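Local coordinates for protein tRNA (cytidine-2'-O-)-methyltransferase TrmJ (Sulfolobus acidocaldarius, PDB 4CNG) that methylates the 2'-hydroxyl of cytidine 32 in tRNA, using S-adenosyl-L-methionine as methyl donor and acting as a homodimer, at residues A[94-99]-A[140-145]; A[34-39]-A[61-66]. The protein carries 1 engineered substitution. All coordinates share one frame; numbering follows the deposited sequence.

Interaction 1: A[94-99]-A[140-145]; sequences KIATSS and EEIAKS. With SAH (S-adenosyl-L-homocysteine), chain C; SAH (S-adenosyl-L-homocysteine), chain D.
Ser145 OG lies against the methyl of Ala96, OG to CB 3.5 Å, while it donates back to its own helix. That bond runs from OG to Glu141 O at 3.0 Å, and Lys144 N adds a weak bond to the same oxygen. The Ser145 bond meets the carbonyl at a C=O...donor angle of 146°, with the donor tilted somewhat from the carbonyl plane. Ile142 CG1 comes up to the Ala96 methyl more loosely.

At the other end of the contact Lys94 runs its chain past the helix terminus, its CD 3.5 Å from Lys144 O. Water joins the two residues there, taking a hydrogen from Lys94 NZ and giving one to Lys144 O at 2.8 Å, while the amine of Lys144 turns to Asp85 in a salt bridge. Strand 93-97 lies between strands 125-130 and 147-149 of a parallel sheet, and helix 139-143 belongs to the beta-alpha-beta crossover that carries the chain over it from one neighbour to the other.

Past Ala96 the strand runs to two bound S-adenosyl-L-homocysteine molecules. Thr97 OG1 accepts from O2' of the chain C molecule, which probably occupies the cofactor site, at 2.6 Å and also bonds Ile129 O. With OG turned away from its backbone N (chi1 169°), Ser98 reaches the second molecule, chain D, and donates from OG to its OXT at 2.6 Å; Ser98 OG is also bonded to Ile100 N. Ile142 CD1 touches CB of that second molecule at 4.1 Å.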
# COMPACT_ATOMS: atom_id res chain seq x y z
N LYS A 94 -5.66 -16.05 -13.81
CA LYS A 94 -4.66 -14.98 -13.90
C LYS A 94 -5.34 -13.62 -13.81
O LYS A 94 -6.14 -13.30 -14.67
CB LYS A 94 -3.89 -15.11 -15.22
CG LYS A 94 -3.09 -16.40 -15.36
CD LYS A 94 -3.00 -16.90 -16.81
CE LYS A 94 -2.43 -18.29 -16.90
NZ LYS A 94 -3.01 -19.00 -18.06
N ILE A 95 -5.04 -12.87 -12.76
CA ILE A 95 -5.63 -11.57 -12.55
C ILE A 95 -4.53 -10.53 -12.70
O ILE A 95 -3.66 -10.38 -11.84
CB ILE A 95 -6.34 -11.46 -11.19
CG1 ILE A 95 -7.45 -12.53 -11.13
CG2 ILE A 95 -6.89 -10.05 -11.01
CD1 ILE A 95 -8.29 -12.48 -9.87
N ALA A 96 -4.53 -9.83 -13.81
CA ALA A 96 -3.65 -8.69 -14.05
C ALA A 96 -4.23 -7.46 -13.34
O ALA A 96 -5.38 -7.47 -12.90
CB ALA A 96 -3.52 -8.43 -15.57
N THR A 97 -3.42 -6.41 -13.24
CA THR A 97 -3.81 -5.14 -12.57
C THR A 97 -3.42 -4.00 -13.49
O THR A 97 -2.43 -4.05 -14.22
CB THR A 97 -3.08 -5.03 -11.21
OG1 THR A 97 -1.68 -5.20 -11.40
CG2 THR A 97 -3.61 -6.04 -10.23
N SER A 98 -4.21 -2.93 -13.42
CA SER A 98 -3.91 -1.69 -14.14
C SER A 98 -4.59 -0.52 -13.43
O SER A 98 -5.74 -0.65 -12.97
CB SER A 98 -4.40 -1.76 -15.59
OG SER A 98 -4.33 -0.48 -16.23
N SER A 99 -3.94 0.63 -13.48
CA SER A 99 -4.48 1.88 -13.03
C SER A 99 -5.45 2.56 -13.97
O SER A 99 -5.94 3.64 -13.63
CB SER A 99 -3.35 2.86 -12.71
OG SER A 99 -2.60 3.17 -13.87
N GLU A 140 -0.27 -7.27 -24.52
CA GLU A 140 -0.25 -8.73 -24.68
C GLU A 140 -0.20 -9.47 -23.32
O GLU A 140 -0.82 -10.54 -23.18
CB GLU A 140 0.90 -9.18 -25.55
CG GLU A 140 0.94 -10.66 -25.77
CD GLU A 140 -0.23 -11.24 -26.52
OE1 GLU A 140 -1.04 -10.49 -27.14
OE2 GLU A 140 -0.29 -12.50 -26.55
N GLU A 141 0.49 -8.94 -22.31
CA GLU A 141 0.46 -9.52 -20.98
C GLU A 141 -0.97 -9.53 -20.46
O GLU A 141 -1.42 -10.50 -19.81
CB GLU A 141 1.42 -8.76 -20.08
CG GLU A 141 2.89 -9.06 -20.39
CD GLU A 141 3.91 -8.12 -19.78
OE1 GLU A 141 3.57 -7.00 -19.31
OE2 GLU A 141 5.12 -8.45 -19.93
N ILE A 142 -1.72 -8.44 -20.69
CA ILE A 142 -3.10 -8.37 -20.28
C ILE A 142 -3.95 -9.33 -21.09
O ILE A 142 -4.84 -9.97 -20.55
CB ILE A 142 -3.63 -6.92 -20.32
CG1 ILE A 142 -2.89 -6.04 -19.29
CG2 ILE A 142 -5.13 -6.86 -20.12
CD1 ILE A 142 -3.12 -4.56 -19.43
N ALA A 143 -3.66 -9.51 -22.39
CA ALA A 143 -4.37 -10.48 -23.21
C ALA A 143 -4.22 -11.90 -22.72
O ALA A 143 -5.16 -12.68 -22.85
CB ALA A 143 -3.92 -10.40 -24.67
N LYS A 144 -3.07 -12.22 -22.12
CA LYS A 144 -2.77 -13.53 -21.57
C LYS A 144 -3.37 -13.74 -20.19
O LYS A 144 -3.25 -14.81 -19.62
CB LYS A 144 -1.26 -13.71 -21.49
CG LYS A 144 -0.61 -13.96 -22.84
CD LYS A 144 0.90 -13.93 -22.71
CE LYS A 144 1.58 -14.30 -24.01
NZ LYS A 144 3.07 -14.24 -23.84
N SER A 145 -4.04 -12.71 -19.64
CA SER A 145 -4.64 -12.76 -18.31
C SER A 145 -6.15 -12.94 -18.45
O SER A 145 -6.77 -12.58 -19.45
CB SER A 145 -4.30 -11.47 -17.53
OG SER A 145 -2.89 -11.37 -17.40
N SAH C . 2.54 4.57 -16.25
CA SAH C . 2.30 3.15 -15.88
CB SAH C . 2.05 3.10 -14.39
CG SAH C . 2.30 1.71 -13.77
SD SAH C . 2.03 1.71 -12.00
C SAH C . 1.15 2.64 -16.70
O SAH C . 0.48 3.41 -17.39
OXT SAH C . 0.93 1.45 -16.82
C5' SAH C . 2.82 0.15 -11.63
C4' SAH C . 1.89 -1.03 -11.36
O4' SAH C . 1.14 -0.76 -10.17
C3' SAH C . 0.86 -1.29 -12.39
O3' SAH C . 1.44 -2.01 -13.49
C2' SAH C . -0.18 -2.07 -11.64
O2' SAH C . 0.25 -3.41 -11.45
C1' SAH C . -0.17 -1.35 -10.28
N9 SAH C . -1.17 -0.25 -10.17
C8 SAH C . -0.91 1.06 -9.86
N7 SAH C . -2.09 1.71 -9.63
C5 SAH C . -3.07 0.78 -9.75
C6 SAH C . -4.46 0.79 -9.55
N6 SAH C . -5.13 1.91 -9.21
N1 SAH C . -5.13 -0.32 -9.72
C2 SAH C . -4.47 -1.45 -10.04
N3 SAH C . -3.16 -1.58 -10.22
C4 SAH C . -2.47 -0.47 -10.04
N SAH D . 0.66 -0.28 -19.73
CA SAH D . -0.79 -0.01 -19.47
CB SAH D . -1.64 -0.90 -20.37
CG SAH D . -1.43 -0.74 -21.86
SD SAH D . -2.60 -1.78 -22.64
C SAH D . -1.17 -0.39 -18.08
O SAH D . -0.55 -1.35 -17.60
OXT SAH D . -2.13 0.14 -17.54
C5' SAH D . -4.08 -1.02 -22.11
C4' SAH D . -5.07 -0.98 -23.26
O4' SAH D . -6.36 -0.60 -22.80
C3' SAH D . -4.69 0.03 -24.33
O3' SAH D . -3.99 -0.59 -25.40
C2' SAH D . -6.00 0.64 -24.80
O2' SAH D . -6.30 0.33 -26.17
C1' SAH D . -7.05 0.02 -23.89
N9 SAH D . -7.92 1.03 -23.28
C8 SAH D . -9.22 0.82 -23.02
N7 SAH D . -9.72 1.84 -22.28
C5 SAH D . -8.70 2.68 -22.02
C6 SAH D . -8.55 3.95 -21.30
N6 SAH D . -9.63 4.52 -20.70
N1 SAH D . -7.31 4.52 -21.26
C2 SAH D . -6.24 3.94 -21.85
N3 SAH D . -6.30 2.77 -22.52
C4 SAH D . -7.48 2.10 -22.61
O HOH W 1 -2.16 -17.15 -20.59

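Interaction 2: A[34-39]-A[61-66]; sequences YNLGFI and NEAIKF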
# COMPACT_ATOMS: atom_id res chain seq x y z
N TYR A 34 13.63 -0.52 -3.77
CA TYR A 34 12.75 -0.27 -2.65
C TYR A 34 11.42 -0.98 -2.90
O TYR A 34 10.90 -1.66 -2.01
CB TYR A 34 12.56 1.23 -2.45
CG TYR A 34 12.45 1.99 -3.74
CD1 TYR A 34 11.24 2.14 -4.38
CD2 TYR A 34 13.59 2.45 -4.39
CE1 TYR A 34 11.16 2.70 -5.63
CE2 TYR A 34 13.51 3.10 -5.61
CZ TYR A 34 12.29 3.21 -6.23
OH TYR A 34 12.17 3.86 -7.42
N ASN A 35 10.87 -0.90 -4.12
CA ASN A 35 9.61 -1.58 -4.37
C ASN A 35 9.77 -3.07 -4.20
O ASN A 35 8.90 -3.70 -3.61
CB ASN A 35 9.08 -1.27 -5.74
CG ASN A 35 8.43 0.05 -5.82
OD1 ASN A 35 7.81 0.49 -4.86
ND2 ASN A 35 8.48 0.68 -6.96
N LEU A 36 10.82 -3.65 -4.74
CA LEU A 36 10.98 -5.09 -4.61
C LEU A 36 11.10 -5.51 -3.13
O LEU A 36 10.49 -6.49 -2.72
CB LEU A 36 12.17 -5.56 -5.45
CG LEU A 36 12.46 -7.07 -5.41
CD1 LEU A 36 11.25 -7.86 -5.84
CD2 LEU A 36 13.67 -7.40 -6.24
N GLY A 37 11.90 -4.79 -2.37
CA GLY A 37 12.01 -5.10 -0.97
C GLY A 37 10.72 -4.94 -0.18
O GLY A 37 10.36 -5.78 0.64
N PHE A 38 10.00 -3.85 -0.46
CA PHE A 38 8.73 -3.63 0.19
C PHE A 38 7.73 -4.69 -0.15
O PHE A 38 6.93 -5.09 0.70
CB PHE A 38 8.18 -2.24 -0.18
CG PHE A 38 8.91 -1.09 0.44
CD1 PHE A 38 9.38 -1.16 1.73
CD2 PHE A 38 9.12 0.06 -0.29
CE1 PHE A 38 9.99 -0.05 2.32
CE2 PHE A 38 9.68 1.18 0.30
CZ PHE A 38 10.24 1.06 1.54
N ILE A 39 7.74 -5.18 -1.40
CA ILE A 39 6.88 -6.27 -1.77
C ILE A 39 7.24 -7.57 -1.02
O ILE A 39 6.35 -8.26 -0.53
CB ILE A 39 6.90 -6.48 -3.30
CG1 ILE A 39 6.19 -5.32 -3.98
CG2 ILE A 39 6.25 -7.80 -3.66
CD1 ILE A 39 6.45 -5.20 -5.47
N ASN A 61 20.29 -7.36 -4.07
CA ASN A 61 21.06 -7.14 -2.88
C ASN A 61 20.57 -5.89 -2.18
O ASN A 61 20.42 -5.87 -0.96
CB ASN A 61 22.54 -6.99 -3.24
CG ASN A 61 23.46 -7.32 -2.08
OD1 ASN A 61 23.28 -8.32 -1.39
ND2 ASN A 61 24.52 -6.52 -1.92
N GLU A 62 20.32 -4.84 -2.94
CA GLU A 62 19.79 -3.59 -2.38
C GLU A 62 18.37 -3.77 -1.86
O GLU A 62 18.00 -3.20 -0.84
CB GLU A 62 19.85 -2.49 -3.45
CG GLU A 62 19.52 -1.10 -2.94
CD GLU A 62 20.51 -0.60 -1.89
OE1 GLU A 62 21.68 -1.03 -1.92
OE2 GLU A 62 20.12 0.25 -1.06
N ALA A 63 17.58 -4.56 -2.56
CA ALA A 63 16.19 -4.76 -2.17
C ALA A 63 16.06 -5.41 -0.80
O ALA A 63 15.14 -5.12 -0.07
CB ALA A 63 15.50 -5.60 -3.23
N ILE A 64 16.99 -6.29 -0.47
CA ILE A 64 16.95 -6.97 0.82
C ILE A 64 16.89 -5.98 1.98
O ILE A 64 16.23 -6.23 2.99
CB ILE A 64 18.13 -7.94 1.00
CG1 ILE A 64 17.96 -9.13 0.05
CG2 ILE A 64 18.26 -8.38 2.44
CD1 ILE A 64 19.06 -10.17 0.13
N LYS A 65 17.52 -4.82 1.81
CA LYS A 65 17.54 -3.80 2.87
C LYS A 65 16.15 -3.24 3.18
O LYS A 65 15.96 -2.62 4.26
CB LYS A 65 18.46 -2.65 2.47
CG LYS A 65 19.91 -3.08 2.35
CD LYS A 65 20.78 -2.00 1.71
CE LYS A 65 22.26 -2.29 1.88
NZ LYS A 65 23.06 -1.04 1.78
N PHE A 66 15.24 -3.27 2.20
CA PHE A 66 13.92 -2.69 2.38
C PHE A 66 12.93 -3.78 2.78
O PHE A 66 11.71 -3.53 2.89
CB PHE A 66 13.46 -1.97 1.10
CG PHE A 66 14.30 -0.76 0.74
CD1 PHE A 66 14.04 0.48 1.30
CD2 PHE A 66 15.36 -0.88 -0.15
CE1 PHE A 66 14.81 1.58 0.98
CE2 PHE A 66 16.15 0.21 -0.47
CZ PHE A 66 15.89 1.44 0.12
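The ring of Phe66 lies against the backbone of Tyr34, whose CA stands over one ring face, 3.9 Å from the centroid and 22° off the normal, a CH-pi contact. Phe66 also turns an edge toward the face of Phe38. The two planes make 69° with centroids 5.6 Å apart, a T-shaped pair, and Phe38 CZ comes to 3.9 Å from Phe66 CD1. The same phenylalanine touches Phe38 twice more, with CB over that ring's face, toward its rim, and with its carbonyl, Phe66 O lying 3.5 Å from Phe38 CD1. Its CG points anti to its own carbonyl carbon (chi1 -65°), leaving the ring on the Tyr34 side while the carbonyl stays beside Phe38.

Next to the rings the backbones close in at Gly37, where the absence of a side chain lets CA approach Ala63 O to 3.3 Å in a CA-H...O contact. Ala63 CB then sits on Leu36, 4.0 Å from its CD2. Helix 33-45 is the crossover between parallel strands 22-28 and 50-54 of this alpha/beta fold, and helix 60-64 follows the second strand, so the pair joins consecutive connections. Replacing Phe66 by an alanine removes the ring, which is likely to leave the face of Phe38 without its edge partner and a gap over Tyr34 CA.

Farther out, Leu36 beds on Phe51 and Val53 of strand 50-54, while Phe38 packs on Phe38 of the second subunit, which places the aromatic cluster in the dimer interface.

How the interactions relate
Interaction 2 closes before interaction 1 opens, and the two lie on opposite sides of the chain's centre, with centres 24 Å apart and nearest atoms about 10 Å apart, without touching. Both rest on the same parallel sheet: interaction 1 through strand 93-97, interaction 2 through helix 33-45, which packs on strands 22-28 and 50-54. Strand 125-130 stands between these two parts of the sheet, and residues 140-145 lead into strand 147-149. Interaction 1 lies by the cofactor pocket, which in SPOUT enzymes is formed by the C-terminal knot, and adjoins both bound S-adenosyl-L-homocysteine molecules; interaction 2 lies at the interface with the second subunit.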